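Local coordinates for putative hemin transport system, substrate-binding protein (PDB 5GIZ) that binds heme in the periplasm and probably hands it to a membrane transporter for import into the bacterial cell, at residues F229-P233 and A234-R238; L262-R265 and L266-L270. All coordinates share one frame; numbering follows the deposited sequence.

Contact 1 (F229-P233 and A234-R238); sequences FGATP and AGRAR
R236 lays its guanidinium over the backbone of the loop before its own helix. One face covers the A231-T232 peptide, with A231 C 3.4 Å above the plane and offset toward the rim. The side chain gets there by running extended from CG to NE, with CG beside its own backbone N (chi1 -68°). On the way R236 CG passes 3.3 Å from T232 O. NH2 of R236 comes to 3.7 Å from A231 CB.

T232 is the N-cap of the helix. Its OG1 sits between the backbone N and the carbonyl carbon (chi1 62°), which turns it to the first helical turn. There T232 OG1 accepts from G235 N at 2.9 Å. T232 OG1 also donates to F229 O at 2.8 Å, so two bonds fix its rotation and tie the loop to the helix start. G235 CA also makes a CA-H...O contact with F229 O at 3.3 Å; the glycine backbone lies close against the F229 and G230 carbonyls. R236 N to T232 O and A237 N to P233 O begin the helical ladder. R238, with positive phi, follows the helix in a Schellman motif.

A237 belongs to a calcium site known for this protein, although no calcium is bound here. The short helix 233-237 lies at the outer end of its lobe, just before strand 240-243. A234 packs on V207 of strand 206-210 and its backbone bonds to P204. T232 and F229 rest on L199 of helix 196-202.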
ATOM      1  N   PHE A 229      15.215  17.277  12.020  1.00 17.33           N
ATOM      2  CA  PHE A 229      15.076  17.169  10.552  1.00 17.36           C
ATOM      3  C   PHE A 229      15.841  18.228   9.831  1.00 17.14           C
ATOM      4  O   PHE A 229      16.337  17.926   8.771  1.00 16.70           O
ATOM      5  CB  PHE A 229      13.619  17.214  10.068  1.00 17.83           C
ATOM      6  CG  PHE A 229      12.891  15.899  10.221  1.00 19.19           C
ATOM      7  CD1 PHE A 229      12.816  15.251  11.453  1.00 20.46           C
ATOM      8  CD2 PHE A 229      12.329  15.303   9.124  1.00 18.61           C
ATOM      9  CE1 PHE A 229      12.172  14.023  11.569  1.00 21.63           C
ATOM     10  CE2 PHE A 229      11.686  14.090   9.241  1.00 20.49           C
ATOM     11  CZ  PHE A 229      11.603  13.455  10.458  1.00 20.01           C
ATOM     12  N   GLY A 230      15.934  19.436  10.387  1.00 16.43           N
ATOM     13  CA  GLY A 230      16.702  20.513   9.732  1.00 15.95           C
ATOM     14  C   GLY A 230      18.142  20.171   9.472  1.00 15.54           C
ATOM     15  O   GLY A 230      18.645  20.461   8.380  1.00 14.89           O
ATOM     16  N   ALA A 231      18.786  19.523  10.437  1.00 14.86           N
ATOM     17  CA  ALA A 231      20.186  19.224  10.362  1.00 16.28           C
ATOM     18  C   ALA A 231      20.417  17.867   9.742  1.00 16.23           C
ATOM     19  O   ALA A 231      21.121  17.023  10.305  1.00 18.20           O
ATOM     20  CB  ALA A 231      20.803  19.269  11.750  1.00 17.06           C
ATOM     21  N   THR A 232      19.887  17.684   8.546  1.00 15.68           N
ATOM     22  CA  THR A 232      20.120  16.494   7.734  1.00 14.54           C
ATOM     23  C   THR A 232      20.275  16.995   6.311  1.00 13.39           C
ATOM     24  O   THR A 232      19.904  18.126   5.988  1.00 14.13           O
ATOM     25  CB  THR A 232      18.925  15.512   7.743  1.00 14.96           C
ATOM     26  OG1 THR A 232      17.787  16.160   7.195  1.00 14.93           O
ATOM     27  CG2 THR A 232      18.593  15.031   9.126  1.00 16.02           C
ATOM     28  N   PRO A 233      20.761  16.145   5.408  1.00 12.70           N
ATOM     29  CA  PRO A 233      20.866  16.631   4.036  1.00 12.37           C
ATOM     30  C   PRO A 233      19.522  17.054   3.457  1.00 12.26           C
ATOM     31  O   PRO A 233      19.424  18.088   2.776  1.00 12.89           O
ATOM     32  CB  PRO A 233      21.509  15.441   3.292  1.00 12.31           C
ATOM     33  CG  PRO A 233      22.319  14.768   4.346  1.00 12.75           C
ATOM     34  CD  PRO A 233      21.509  14.900   5.617  1.00 13.06           C
ATOM     35  N   ALA A 234      18.482  16.253   3.721  1.00 12.07           N
ATOM     36  CA  ALA A 234      17.133  16.548   3.270  1.00 12.37           C
ATOM     37  C   ALA A 234      16.656  17.839   3.881  1.00 12.30           C
ATOM     38  O   ALA A 234      16.020  18.659   3.232  1.00 14.14           O
ATOM     39  CB  ALA A 234      16.193  15.424   3.670  1.00 11.95           C
ATOM     40  N   GLY A 235      16.944  18.056   5.166  1.00 13.17           N
ATOM     41  CA  GLY A 235      16.506  19.319   5.805  1.00 13.89           C
ATOM     42  C   GLY A 235      17.168  20.567   5.282  1.00 13.84           C
ATOM     43  O   GLY A 235      16.537  21.573   5.069  1.00 14.31           O
ATOM     44  N   ARG A 236      18.448  20.478   5.001  1.00 13.80           N
ATOM     45  CA  ARG A 236      19.223  21.573   4.479  1.00 13.47           C
ATOM     46  C   ARG A 236      18.751  21.949   3.086  1.00 13.67           C
ATOM     47  O   ARG A 236      18.769  23.112   2.725  1.00 14.88           O
ATOM     48  CB  ARG A 236      20.724  21.207   4.468  1.00 13.91           C
ATOM     49  CG  ARG A 236      21.288  21.080   5.894  1.00 14.35           C
ATOM     50  CD  ARG A 236      22.709  20.530   5.916  1.00 14.84           C
ATOM     51  NE  ARG A 236      23.052  20.469   7.345  1.00 15.34           N
ATOM     52  CZ  ARG A 236      23.371  19.348   8.009  1.00 16.23           C
ATOM     53  NH1 ARG A 236      23.488  18.211   7.364  1.00 17.00           N
ATOM     54  NH2 ARG A 236      23.606  19.398   9.306  1.00 16.88           N
ATOM     55  N   ALA A 237      18.349  20.938   2.301  1.00 13.16           N
ATOM     56  CA  ALA A 237      17.858  21.143   0.949  1.00 13.28           C
ATOM     57  C   ALA A 237      16.328  21.280   0.904  1.00 12.87           C
ATOM     58  O   ALA A 237      15.790  21.526  -0.170  1.00 14.32           O
ATOM     59  CB  ALA A 237      18.298  20.017   0.068  1.00 13.42           C
ATOM     60  N   ARG A 238      15.665  21.142   2.043  1.00 12.80           N
ATOM     61  CA  ARG A 238      14.225  21.188   2.159  1.00 13.03           C
ATOM     62  C   ARG A 238      13.576  20.232   1.172  1.00 13.01           C
ATOM     63  O   ARG A 238      12.701  20.622   0.402  1.00 13.59           O
ATOM     64  CB  ARG A 238      13.690  22.593   2.000  1.00 13.75           C
ATOM     65  CG  ARG A 238      14.394  23.544   2.951  1.00 14.71           C
ATOM     66  CD  ARG A 238      13.707  24.876   3.023  1.00 14.87           C
ATOM     67  NE  ARG A 238      12.408  24.823   3.665  1.00 16.22           N
ATOM     68  CZ  ARG A 238      12.172  24.870   4.976  1.00 17.88           C
ATOM     69  NH1 ARG A 238      13.162  24.907   5.868  1.00 18.11           N
ATOM     70  NH2 ARG A 238      10.905  24.854   5.398  1.00 20.13           N
TER

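Contact 2 (L262-R265 and L266-L270); sequences LHRR and LSDAL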
ATOM      1  N   LEU A 262       7.047   7.265  -7.817  1.00  9.70           N
ATOM      2  CA  LEU A 262       8.036   7.528  -6.778  1.00  9.91           C
ATOM      3  C   LEU A 262       9.431   7.882  -7.366  1.00  9.92           C
ATOM      4  O   LEU A 262      10.091   8.803  -6.937  1.00  9.36           O
ATOM      5  CB  LEU A 262       8.155   6.314  -5.880  1.00 10.24           C
ATOM      6  CG  LEU A 262       9.153   6.500  -4.723  1.00 10.44           C
ATOM      7  CD1 LEU A 262       8.814   7.724  -3.899  1.00 10.67           C
ATOM      8  CD2 LEU A 262       9.177   5.246  -3.867  1.00 10.71           C
ATOM      9  N   HIS A 263       9.852   7.127  -8.369  1.00 10.18           N
ATOM     10  CA  HIS A 263      11.143   7.378  -9.007  1.00 10.48           C
ATOM     11  C   HIS A 263      11.152   8.793  -9.668  1.00 10.19           C
ATOM     12  O   HIS A 263      12.115   9.529  -9.523  1.00  9.98           O
ATOM     13  CB  HIS A 263      11.416   6.311 -10.079  1.00 11.53           C
ATOM     14  CG  HIS A 263      12.634   6.551 -10.890  1.00 12.32           C
ATOM     15  ND1 HIS A 263      12.556   7.126 -12.135  1.00 13.35           N
ATOM     16  CD2 HIS A 263      13.940   6.268 -10.674  1.00 13.20           C
ATOM     17  CE1 HIS A 263      13.775   7.220 -12.643  1.00 13.66           C
ATOM     18  NE2 HIS A 263      14.622   6.649 -11.809  1.00 13.53           N
ATOM     19  N   ARG A 264      10.052   9.192 -10.303  1.00 10.23           N
ATOM     20  CA  ARG A 264       9.983  10.523 -10.903  1.00 10.42           C
ATOM     21  C   ARG A 264      10.113  11.564  -9.812  1.00 10.06           C
ATOM     22  O   ARG A 264      10.862  12.526  -9.949  1.00  9.67           O
ATOM     23  CB  ARG A 264       8.632  10.778 -11.620  1.00 10.93           C
ATOM     24  CG  ARG A 264       8.436  12.154 -12.208  1.00 12.14           C
ATOM     25  CD  ARG A 264       6.994  12.517 -12.613  1.00 13.26           C
ATOM     26  NE  ARG A 264       6.585  11.719 -13.748  1.00 13.91           N
ATOM     27  CZ  ARG A 264       5.684  10.762 -13.713  1.00 15.06           C
ATOM     28  NH1 ARG A 264       5.007  10.505 -12.626  1.00 15.20           N
ATOM     29  NH2 ARG A 264       5.405  10.076 -14.825  1.00 16.03           N
ATOM     30  N   ARG A 265       9.355  11.394  -8.745  1.00 10.02           N
ATOM     31  CA  ARG A 265       9.357  12.380  -7.666  1.00 10.46           C
ATOM     32  C   ARG A 265      10.686  12.524  -6.938  1.00 10.43           C
ATOM     33  O   ARG A 265      11.182  13.631  -6.630  1.00 10.50           O
ATOM     34  CB  ARG A 265       8.199  12.189  -6.677  1.00 10.84           C
ATOM     35  CG  ARG A 265       6.821  12.313  -7.360  1.00 11.56           C
ATOM     36  CD  ARG A 265       5.676  12.363  -6.354  1.00 12.14           C
ATOM     37  NE  ARG A 265       4.460  12.455  -7.114  1.00 12.95           N
ATOM     38  CZ  ARG A 265       3.285  12.854  -6.649  1.00 13.82           C
ATOM     39  NH1 ARG A 265       3.110  13.206  -5.378  1.00 14.99           N
ATOM     40  NH2 ARG A 265       2.311  12.941  -7.480  1.00 13.49           N
ATOM     41  N   LEU A 266      11.333  11.394  -6.747  1.00 10.09           N
ATOM     42  CA  LEU A 266      12.643  11.426  -6.095  1.00 10.06           C
ATOM     43  C   LEU A 266      13.645  12.079  -7.063  1.00 10.09           C
ATOM     44  O   LEU A 266      14.519  12.852  -6.624  1.00 10.43           O
ATOM     45  CB  LEU A 266      13.115  10.016  -5.777  1.00 10.46           C
ATOM     46  CG  LEU A 266      12.379   9.279  -4.670  1.00 10.56           C
ATOM     47  CD1 LEU A 266      12.970   7.908  -4.497  1.00 10.94           C
ATOM     48  CD2 LEU A 266      12.502   9.963  -3.323  1.00 11.03           C
ATOM     49  N   SER A 267      13.519  11.774  -8.349  1.00 10.04           N
ATOM     50  CA  SER A 267      14.401  12.311  -9.377  1.00 10.24           C
ATOM     51  C   SER A 267      14.268  13.831  -9.509  1.00  9.93           C
ATOM     52  O   SER A 267      15.274  14.576  -9.642  1.00 10.49           O
ATOM     53  CB  SER A 267      14.184  11.638 -10.721  1.00 10.57           C
ATOM     54  OG  SER A 267      14.508  10.264 -10.600  1.00 10.82           O
ATOM     55  N   ASP A 268      13.019  14.323  -9.479  1.00  9.89           N
ATOM     56  CA  ASP A 268      12.789  15.755  -9.501  1.00 10.13           C
ATOM     57  C   ASP A 268      13.393  16.371  -8.245  1.00  9.98           C
ATOM     58  O   ASP A 268      14.056  17.437  -8.289  1.00 10.62           O
ATOM     59  CB  ASP A 268      11.273  16.027  -9.526  1.00 10.26           C
ATOM     60  CG  ASP A 268      10.608  15.860 -10.911  1.00 10.73           C
ATOM     61  OD1 ASP A 268      11.284  15.633 -11.927  1.00 11.54           O
ATOM     62  OD2 ASP A 268       9.361  15.997 -10.936  1.00 10.67           O
ATOM     63  N   ALA A 269      13.156  15.729  -7.094  1.00  9.90           N
ATOM     64  CA  ALA A 269      13.622  16.271  -5.844  1.00  9.74           C
ATOM     65  C   ALA A 269      15.146  16.395  -5.779  1.00  9.92           C
ATOM     66  O   ALA A 269      15.640  17.329  -5.147  1.00 10.86           O
ATOM     67  CB  ALA A 269      13.159  15.455  -4.673  1.00  9.66           C
ATOM     68  N   LEU A 270      15.826  15.483  -6.454  1.00 10.54           N
ATOM     69  CA  LEU A 270      17.278  15.463  -6.500  1.00 11.03           C
ATOM     70  C   LEU A 270      17.862  15.948  -7.824  1.00 12.06           C
ATOM     71  O   LEU A 270      18.942  15.528  -8.260  1.00 13.64           O
ATOM     72  CB  LEU A 270      17.756  14.047  -6.217  1.00 10.87           C
ATOM     73  CG  LEU A 270      17.464  13.558  -4.789  1.00 11.28           C
ATOM     74  CD1 LEU A 270      17.531  12.030  -4.673  1.00 12.02           C
ATOM     75  CD2 LEU A 270      18.446  14.219  -3.821  1.00 11.56           C
TER
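S267 and H263 meet one turn apart on helix 255-269. S267 CB lies 3.2 Å from H263 O. The next atom, OG, stands beside its own backbone N (chi1 -63°), and this turns it back to the same carbonyl. S267 OG donates to H263 O at 2.7 Å, coming from above the carbonyl plane, 36° out of it. S267 N donates to H263 O as well, from the opposite face. One oxygen is thus gripped by two bonds from a single residue.

S267 OG also sits over the centre of the H263 imidazole, 3.7 Å above the ring plane. The ring reaches this place because CG of H263 is anti to its backbone N (chi1 174°). Its far end is held too, since H263 NE2 is hydrogen-bonded to R142 O, and both H263 and S267 touch P144.

On another side of the helix, L262 and L266 cross at an angle, with L262 CD1 4.0 Å from L266 CG. They pack on strand 206-210, against L208 and V206 respectively. R264 and D268 lie side by side and point the same way. Their charged atoms do not touch: R264 NE is 5.8 Å from D268 OD2, so any attraction is probably modest. R265 turns to strand 240-243, where its NH1 bonds to S242 O.

The backbone's regular i to i+4 ladder runs on to L270 N and L266 O, although L270 is the first residue to leave helical phi/psi. A serine hydroxyl bonded to the carbonyl four residues back is a common feature of alpha-helices. Here it belongs to an amphipathic C-terminal helix whose leucine side packs on the beta-sheet.

How the contacts relate
Contact 1 comes first along the chain, in the loop 229-232 and the short helix 233-237 that follows it, and contact 2 follows in the last turns of helix 255-269. Their centres are about 16 Å apart and their nearest atoms about 6 Å, without touching. Strand 240-243 and helix 245-249 lie between them in sequence. Both rest on strand 206-210 of the mixed sheet. A269 lies about 8 Å, side chain to side chain, from A237 of the calcium site. Both helices thus lie against one sheet, in the lobe that carries the heme-binding residues H158 and Y191.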